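Local atomic coordinates of GMP reductase (Trypanosoma brucei brucei, PDB entry 6JIG), a protein that probably catalyses the irreversible NADPH-dependent deamination of GMP to IMP, helping to keep adenine and guanine nucleotides in balance. Residues L13-V18 against V328-A333; A333-T338 against I364-D369. The protein carries 1 engineered substitution. One frame throughout, in Å; residues are numbered along the deposited sequence.

Interaction 1 (L13-V18 against V328-A333); sequences LTYDDV and VPQLSA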
ATOM      1  N   LEU A  13       4.667 -31.029  14.341  1.00 30.26           N
ATOM      2  CA  LEU A  13       4.924 -30.546  12.993  1.00 29.49           C
ATOM      3  C   LEU A  13       3.625 -30.436  12.218  1.00 32.13           C
ATOM      4  O   LEU A  13       2.705 -31.244  12.406  1.00 32.48           O
ATOM      5  CB  LEU A  13       5.866 -31.489  12.244  1.00 29.52           C
ATOM      6  CG  LEU A  13       7.179 -31.778  12.962  1.00 35.43           C
ATOM      7  CD1 LEU A  13       7.953 -32.813  12.163  1.00 36.13           C
ATOM      8  CD2 LEU A  13       7.975 -30.507  13.130  1.00 34.08           C
ATOM      9  N   THR A  14       3.559 -29.453  11.329  1.00 31.31           N
ATOM     10  CA  THR A  14       2.464 -29.388  10.372  1.00 30.53           C
ATOM     11  C   THR A  14       2.997 -29.641   8.962  1.00 31.85           C
ATOM     12  O   THR A  14       4.192 -29.902   8.765  1.00 30.16           O
ATOM     13  CB  THR A  14       1.722 -28.051  10.464  1.00 35.23           C
ATOM     14  OG1 THR A  14       0.496 -28.169   9.735  1.00 43.78           O
ATOM     15  CG2 THR A  14       2.568 -26.927   9.867  1.00 35.60           C
ATOM     16  N   TYR A  15       2.097 -29.565   7.971  1.00 31.32           N
ATOM     17  CA  TYR A  15       2.488 -29.909   6.600  1.00 30.14           C
ATOM     18  C   TYR A  15       3.625 -29.024   6.114  1.00 33.02           C
ATOM     19  O   TYR A  15       4.581 -29.516   5.502  1.00 31.86           O
ATOM     20  CB  TYR A  15       1.302 -29.790   5.648  1.00 31.05           C
ATOM     21  CG  TYR A  15       0.170 -30.723   6.014  1.00 34.13           C
ATOM     22  CD1 TYR A  15       0.393 -32.090   6.128  1.00 33.34           C
ATOM     23  CD2 TYR A  15      -1.107 -30.239   6.267  1.00 35.93           C
ATOM     24  CE1 TYR A  15      -0.641 -32.956   6.465  1.00 35.22           C
ATOM     25  CE2 TYR A  15      -2.159 -31.113   6.609  1.00 32.79           C
ATOM     26  CZ  TYR A  15      -1.904 -32.462   6.704  1.00 33.83           C
ATOM     27  OH  TYR A  15      -2.905 -33.345   7.030  1.00 32.66           O
ATOM     28  N   ASP A  16       3.543 -27.715   6.380  1.00 32.49           N
ATOM     29  CA  ASP A  16       4.591 -26.797   5.937  1.00 32.54           C
ATOM     30  C   ASP A  16       5.931 -27.018   6.631  1.00 34.86           C
ATOM     31  O   ASP A  16       6.914 -26.361   6.252  1.00 34.77           O
ATOM     32  CB  ASP A  16       4.160 -25.346   6.144  1.00 35.91           C
ATOM     33  CG  ASP A  16       3.281 -24.839   5.031  1.00 43.96           C
ATOM     34  OD1 ASP A  16       3.140 -25.546   4.008  1.00 41.31           O
ATOM     35  OD2 ASP A  16       2.722 -23.734   5.179  1.00 47.95           O
ATOM     36  N   ASP A  17       6.010 -27.901   7.628  1.00 30.27           N
ATOM     37  CA  ASP A  17       7.288 -28.185   8.270  1.00 32.00           C
ATOM     38  C   ASP A  17       8.107 -29.258   7.558  1.00 32.18           C
ATOM     39  O   ASP A  17       9.275 -29.446   7.905  1.00 29.89           O
ATOM     40  CB  ASP A  17       7.087 -28.634   9.725  1.00 30.74           C
ATOM     41  CG  ASP A  17       6.694 -27.479  10.659  1.00 34.82           C
ATOM     42  OD1 ASP A  17       7.406 -26.449  10.676  1.00 34.49           O
ATOM     43  OD2 ASP A  17       5.674 -27.604  11.378  1.00 31.77           O
ATOM     44  N   VAL A  18       7.537 -30.003   6.609  1.00 31.83           N
ATOM     45  CA  VAL A  18       8.245 -31.154   6.059  1.00 32.36           C
ATOM     46  C   VAL A  18       8.131 -31.196   4.539  1.00 31.70           C
ATOM     47  O   VAL A  18       7.265 -30.564   3.928  1.00 32.25           O
ATOM     48  CB  VAL A  18       7.743 -32.493   6.669  1.00 32.80           C
ATOM     49  CG1 VAL A  18       7.966 -32.507   8.187  1.00 32.77           C
ATOM     50  CG2 VAL A  18       6.263 -32.714   6.361  1.00 30.55           C
ATOM     51  N   VAL A 328      -3.218 -29.608  17.962  1.00 32.76           N
ATOM     52  CA  VAL A 328      -1.988 -30.350  17.685  1.00 34.51           C
ATOM     53  C   VAL A 328      -1.628 -30.070  16.232  1.00 32.74           C
ATOM     54  O   VAL A 328      -2.499 -30.180  15.356  1.00 29.63           O
ATOM     55  CB  VAL A 328      -2.150 -31.865  17.914  1.00 34.90           C
ATOM     56  CG1 VAL A 328      -0.830 -32.596  17.583  1.00 34.59           C
ATOM     57  CG2 VAL A 328      -2.570 -32.171  19.332  1.00 35.09           C
ATOM     58  N   PRO A 329      -0.381 -29.696  15.934  1.00 29.56           N
ATOM     59  CA  PRO A 329       0.026 -29.509  14.538  1.00 29.88           C
ATOM     60  C   PRO A 329      -0.308 -30.752  13.728  1.00 30.56           C
ATOM     61  O   PRO A 329      -0.087 -31.878  14.175  1.00 31.27           O
ATOM     62  CB  PRO A 329       1.541 -29.272  14.645  1.00 29.99           C
ATOM     63  CG  PRO A 329       1.658 -28.555  16.027  1.00 30.60           C
ATOM     64  CD  PRO A 329       0.695 -29.356  16.882  1.00 31.32           C
ATOM     65  N   GLN A 330      -0.857 -30.540  12.533  1.00 28.91           N
ATOM     66  CA  GLN A 330      -1.667 -31.597  11.921  1.00 33.63           C
ATOM     67  C   GLN A 330      -0.834 -32.784  11.443  1.00 30.88           C
ATOM     68  O   GLN A 330      -1.317 -33.924  11.479  1.00 30.97           O
ATOM     69  CB  GLN A 330      -2.492 -31.022  10.768  1.00 35.38           C
ATOM     70  CG  GLN A 330      -3.376 -32.060  10.037  1.00 31.59           C
ATOM     71  CD  GLN A 330      -4.585 -32.533  10.854  1.00 32.33           C
ATOM     72  OE1 GLN A 330      -4.598 -32.473  12.084  1.00 33.46           O
ATOM     73  NE2 GLN A 330      -5.612 -33.010  10.151  1.00 32.62           N
ATOM     74  N   LEU A 331       0.408 -32.566  10.996  1.00 30.76           N
ATOM     75  CA  LEU A 331       1.197 -33.718  10.567  1.00 33.40           C
ATOM     76  C   LEU A 331       1.476 -34.641  11.739  1.00 31.37           C
ATOM     77  O   LEU A 331       1.341 -35.869  11.622  1.00 29.81           O
ATOM     78  CB  LEU A 331       2.509 -33.288   9.900  1.00 32.07           C
ATOM     79  CG  LEU A 331       3.267 -34.470   9.284  1.00 32.89           C
ATOM     80  CD1 LEU A 331       2.821 -34.702   7.838  1.00 33.68           C
ATOM     81  CD2 LEU A 331       4.797 -34.283   9.345  1.00 32.48           C
ATOM     82  N   SER A 332       1.826 -34.072  12.892  1.00 28.18           N
ATOM     83  CA  SER A 332       2.088 -34.904  14.062  1.00 32.23           C
ATOM     84  C   SER A 332       0.811 -35.600  14.526  1.00 31.11           C
ATOM     85  O   SER A 332       0.862 -36.714  15.051  1.00 30.76           O
ATOM     86  CB  SER A 332       2.660 -34.057  15.203  1.00 34.09           C
ATOM     87  OG  SER A 332       3.961 -33.581  14.892  1.00 33.15           O
ATOM     88  N   ALA A 333      -0.340 -34.934  14.388  1.00 29.81           N
ATOM     89  CA  ALA A 333      -1.593 -35.560  14.816  1.00 30.40           C
ATOM     90  C   ALA A 333      -1.908 -36.774  13.952  1.00 32.04           C
ATOM     91  O   ALA A 333      -2.303 -37.833  14.462  1.00 32.33           O
ATOM     92  CB  ALA A 333      -2.741 -34.553  14.748  1.00 33.20           C
TER
HETATM   93  O   HOH W   1      -5.555 -32.563   7.222  1.00 34.35           O

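Interaction 2 (A333-T338 against I364-D369); sequences AVLACT and IGAGAD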
ATOM      1  N   ALA A 333      -0.340 -34.934  14.388  1.00 29.81           N
ATOM      2  CA  ALA A 333      -1.593 -35.560  14.816  1.00 30.40           C
ATOM      3  C   ALA A 333      -1.908 -36.774  13.952  1.00 32.04           C
ATOM      4  O   ALA A 333      -2.303 -37.833  14.462  1.00 32.33           O
ATOM      5  CB  ALA A 333      -2.741 -34.553  14.748  1.00 33.20           C
ATOM      6  N   VAL A 334      -1.721 -36.638  12.640  1.00 31.24           N
ATOM      7  CA  VAL A 334      -1.933 -37.754  11.718  1.00 30.97           C
ATOM      8  C   VAL A 334      -0.959 -38.890  12.022  1.00 34.38           C
ATOM      9  O   VAL A 334      -1.341 -40.064  12.080  1.00 32.54           O
ATOM     10  CB  VAL A 334      -1.810 -37.259  10.267  1.00 30.27           C
ATOM     11  CG1 VAL A 334      -1.842 -38.444   9.258  1.00 29.84           C
ATOM     12  CG2 VAL A 334      -2.923 -36.250   9.965  1.00 31.15           C
ATOM     13  N   LEU A 335       0.322 -38.561  12.204  1.00 30.87           N
ATOM     14  CA  LEU A 335       1.305 -39.596  12.512  1.00 31.76           C
ATOM     15  C   LEU A 335       0.922 -40.368  13.762  1.00 34.54           C
ATOM     16  O   LEU A 335       0.972 -41.603  13.779  1.00 36.66           O
ATOM     17  CB  LEU A 335       2.688 -38.975  12.694  1.00 34.50           C
ATOM     18  CG  LEU A 335       3.457 -38.515  11.451  1.00 31.93           C
ATOM     19  CD1 LEU A 335       4.667 -37.697  11.890  1.00 32.24           C
ATOM     20  CD2 LEU A 335       3.910 -39.690  10.593  1.00 32.55           C
ATOM     21  N   ALA A 336       0.544 -39.657  14.825  1.00 30.81           N
ATOM     22  CA  ALA A 336       0.281 -40.336  16.085  1.00 36.29           C
ATOM     23  C   ALA A 336      -1.005 -41.141  16.003  1.00 35.95           C
ATOM     24  O   ALA A 336      -1.076 -42.265  16.511  1.00 37.05           O
ATOM     25  CB  ALA A 336       0.204 -39.324  17.236  1.00 38.16           C
ATOM     26  N   CYS A 337      -2.032 -40.583  15.370  1.00 32.70           N
ATOM     27  CA  CYS A 337      -3.309 -41.282  15.355  1.00 34.19           C
ATOM     28  C   CYS A 337      -3.265 -42.497  14.439  1.00 34.88           C
ATOM     29  O   CYS A 337      -3.850 -43.542  14.764  1.00 33.95           O
ATOM     30  CB  CYS A 337      -4.430 -40.335  14.929  1.00 34.16           C
ATOM     31  SG  CYS A 337      -4.825 -39.063  16.157  1.00 35.90           S
ATOM     32  N   THR A 338      -2.573 -42.390  13.302  1.00 34.04           N
ATOM     33  CA  THR A 338      -2.592 -43.506  12.364  1.00 32.69           C
ATOM     34  C   THR A 338      -1.712 -44.648  12.837  1.00 37.36           C
ATOM     35  O   THR A 338      -1.960 -45.795  12.461  1.00 35.79           O
ATOM     36  CB  THR A 338      -2.179 -43.080  10.946  1.00 34.35           C
ATOM     37  OG1 THR A 338      -0.833 -42.574  10.932  1.00 32.07           O
ATOM     38  CG2 THR A 338      -3.160 -42.043  10.390  1.00 31.61           C
ATOM     39  N   ILE A 364      -1.252 -38.353   3.247  1.00 30.73           N
ATOM     40  CA  ILE A 364      -1.264 -39.788   2.945  1.00 31.09           C
ATOM     41  C   ILE A 364       0.057 -40.429   3.359  1.00 31.10           C
ATOM     42  O   ILE A 364       0.080 -41.509   3.961  1.00 31.50           O
ATOM     43  CB  ILE A 364      -1.546 -40.029   1.444  1.00 33.96           C
ATOM     44  CG1 ILE A 364      -2.851 -39.365   1.005  1.00 33.80           C
ATOM     45  CG2 ILE A 364      -1.571 -41.520   1.147  1.00 34.12           C
ATOM     46  CD1 ILE A 364      -4.083 -39.852   1.763  1.00 35.29           C
ATOM     47  N   GLY A 365       1.181 -39.779   3.035  1.00 33.05           N
ATOM     48  CA  GLY A 365       2.473 -40.272   3.494  1.00 32.54           C
ATOM     49  C   GLY A 365       2.600 -40.386   5.002  1.00 35.24           C
ATOM     50  O   GLY A 365       3.313 -41.265   5.505  1.00 34.41           O
ATOM     51  N   ALA A 366       1.926 -39.511   5.750  1.00 30.44           N
ATOM     52  CA  ALA A 366       1.949 -39.608   7.203  1.00 33.29           C
ATOM     53  C   ALA A 366       0.982 -40.667   7.744  1.00 35.48           C
ATOM     54  O   ALA A 366       0.860 -40.813   8.966  1.00 37.12           O
ATOM     55  CB  ALA A 366       1.622 -38.243   7.826  1.00 33.72           C
ATOM     56  N   GLY A 367       0.292 -41.407   6.881  1.00 32.71           N
ATOM     57  CA  GLY A 367      -0.559 -42.505   7.319  1.00 30.92           C
ATOM     58  C   GLY A 367      -2.041 -42.330   7.067  1.00 31.62           C
ATOM     59  O   GLY A 367      -2.792 -43.286   7.297  1.00 32.96           O
ATOM     60  N   ALA A 368      -2.515 -41.156   6.638  1.00 31.34           N
ATOM     61  CA  ALA A 368      -3.957 -40.997   6.429  1.00 32.57           C
ATOM     62  C   ALA A 368      -4.434 -41.831   5.249  1.00 33.22           C
ATOM     63  O   ALA A 368      -3.731 -41.978   4.252  1.00 31.88           O
ATOM     64  CB  ALA A 368      -4.327 -39.537   6.171  1.00 31.56           C
ATOM     65  N   ASP A 369      -5.667 -42.354   5.354  1.00 30.66           N
ATOM     66  CA  ASP A 369      -6.272 -43.041   4.213  1.00 35.73           C
ATOM     67  C   ASP A 369      -7.027 -42.105   3.286  1.00 32.68           C
ATOM     68  O   ASP A 369      -7.084 -42.363   2.073  1.00 33.89           O
ATOM     69  CB  ASP A 369      -7.208 -44.160   4.703  1.00 33.71           C
ATOM     70  CG  ASP A 369      -6.475 -45.141   5.576  1.00 37.93           C
ATOM     71  OD1 ASP A 369      -5.688 -45.925   5.025  1.00 41.75           O
ATOM     72  OD2 ASP A 369      -6.584 -45.041   6.817  1.00 50.00           O
TER

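Interaction 1 (L13-V18 against V328-A333)
The hydroxyl of S332, at the start of helix 330-344, is held by two groups: its OG accepts a nearly straight bond (170°) from L13 N at 2.7 Å, and it is also hydrogen-bonded to OG of S6 in the third subunit. With OG beside its own backbone N (chi1 -68°), S332 presents hydroxyl and amide to the same residue, and S332 N returns a bond to L13 O at 3.0 Å. L13 thus both gives and receives, closing a small hydrogen-bonded ring with the first helical turn. P329 occupies the N-cap, so S332 N belongs to the turn whose amides lack acceptors within the helix, and L13 O serves S332 N instead.

Beside this polar pair, L331 divides its two methyls. CD2 meets V18 CG2 tip to tip at 3.7 Å, while CD1 lies against Y15 CD1 at 4.0 Å, obliquely to the ring; F472 covers the same leucine. Y15 and Q330 run side by side in the same direction, their ring and amide planes 88° apart, with Y15 OH 3.3 Å from Q330 CG. A water in the plane of the ring joins the ends, 2.8 Å from Y15 OH, and it accepts from Q330 NE2, which also bonds to I310 O. Within the loop, D17 OD2 accepts from T14 N at 2.8 Å with its anti lone pair, while D17 OD1 bonds to T476 of the second subunit.

The chemistry is that of a loop docked on a helix N-terminus: two hydrogen bonds pair L13 with S332 at one end, a water bridges the other, leucine fills the middle, and S332 OG ties the helix side to one neighbouring subunit and D17 OD1 the loop side to another.

Interaction 2 (A333-T338 against I364-D369)
V334 and A366 form the close-packed part of this contact. With CG1 anti to the backbone N (chi1 173°), V334 lays that methyl 3.8 Å from A366 CB, and the same methyl also approaches A368 CB at 4.1 Å, so one branch spans two alanines of the turn that follows helix 357-365. One helical turn further on, T338 meets the backbone of the same turn. Its OG1 stands 3.1 Å from A366 O and 2.8 Å from V334 O in its own helix; both carbonyls lie within reach of the one hydroxyl proton, and which accepts it is not settled. Its CG2 meanwhile packs on the next carbonyl, 3.4 Å from G367 O.

This intimacy depends on G367. Its positive phi (115°) ends helix 357-365 in a Schellman motif, and its bare CA lets T338 OG1 come within 3.6 Å.

The more open side is at L335, partly exposed and burying less than V334. The end of its side chain reaches A366, CD2 lying 3.6 Å from A366 O, and the residue also packs on S6 of the third subunit. Toward the barrel, by contrast, V334 rests on I310 and A350, T338 on C348, and A368 on A350, all residues of strands 307-310 and 348-351.

Two successive helices of a parallel eight-stranded barrel are joined here: helix 330-344 follows strand 307-310, helix 357-365 follows strand 348-351, and the Schellman turn leads on to strand 370-373, an arrangement characteristic of the TIM barrel shared by the IMPDH/GMPR family.

Helix 330-344 serves both contacts, its first turn in interaction 1 and its next in interaction 2, with A333 common to the two and their centres 10 Å apart. They also touch directly: L331 CD1 lies 3.7 Å from A366 CB, and Y15 OH comes within 4.1 Å of V334 CG2. Interaction 1 is nearer the nucleotide, the Q330 side chain being about 8 Å from the bound GMP against about 12 Å for that of V334. At nearest atoms, the Q330 side chain is about 3 Å from G311, predicted to bind NAD(+), and the Y15 side chain about 5 Å from G353, a GMP-binding residue. This flank lies behind the GMP pocket, not touching the nucleotide, and meets the third subunit.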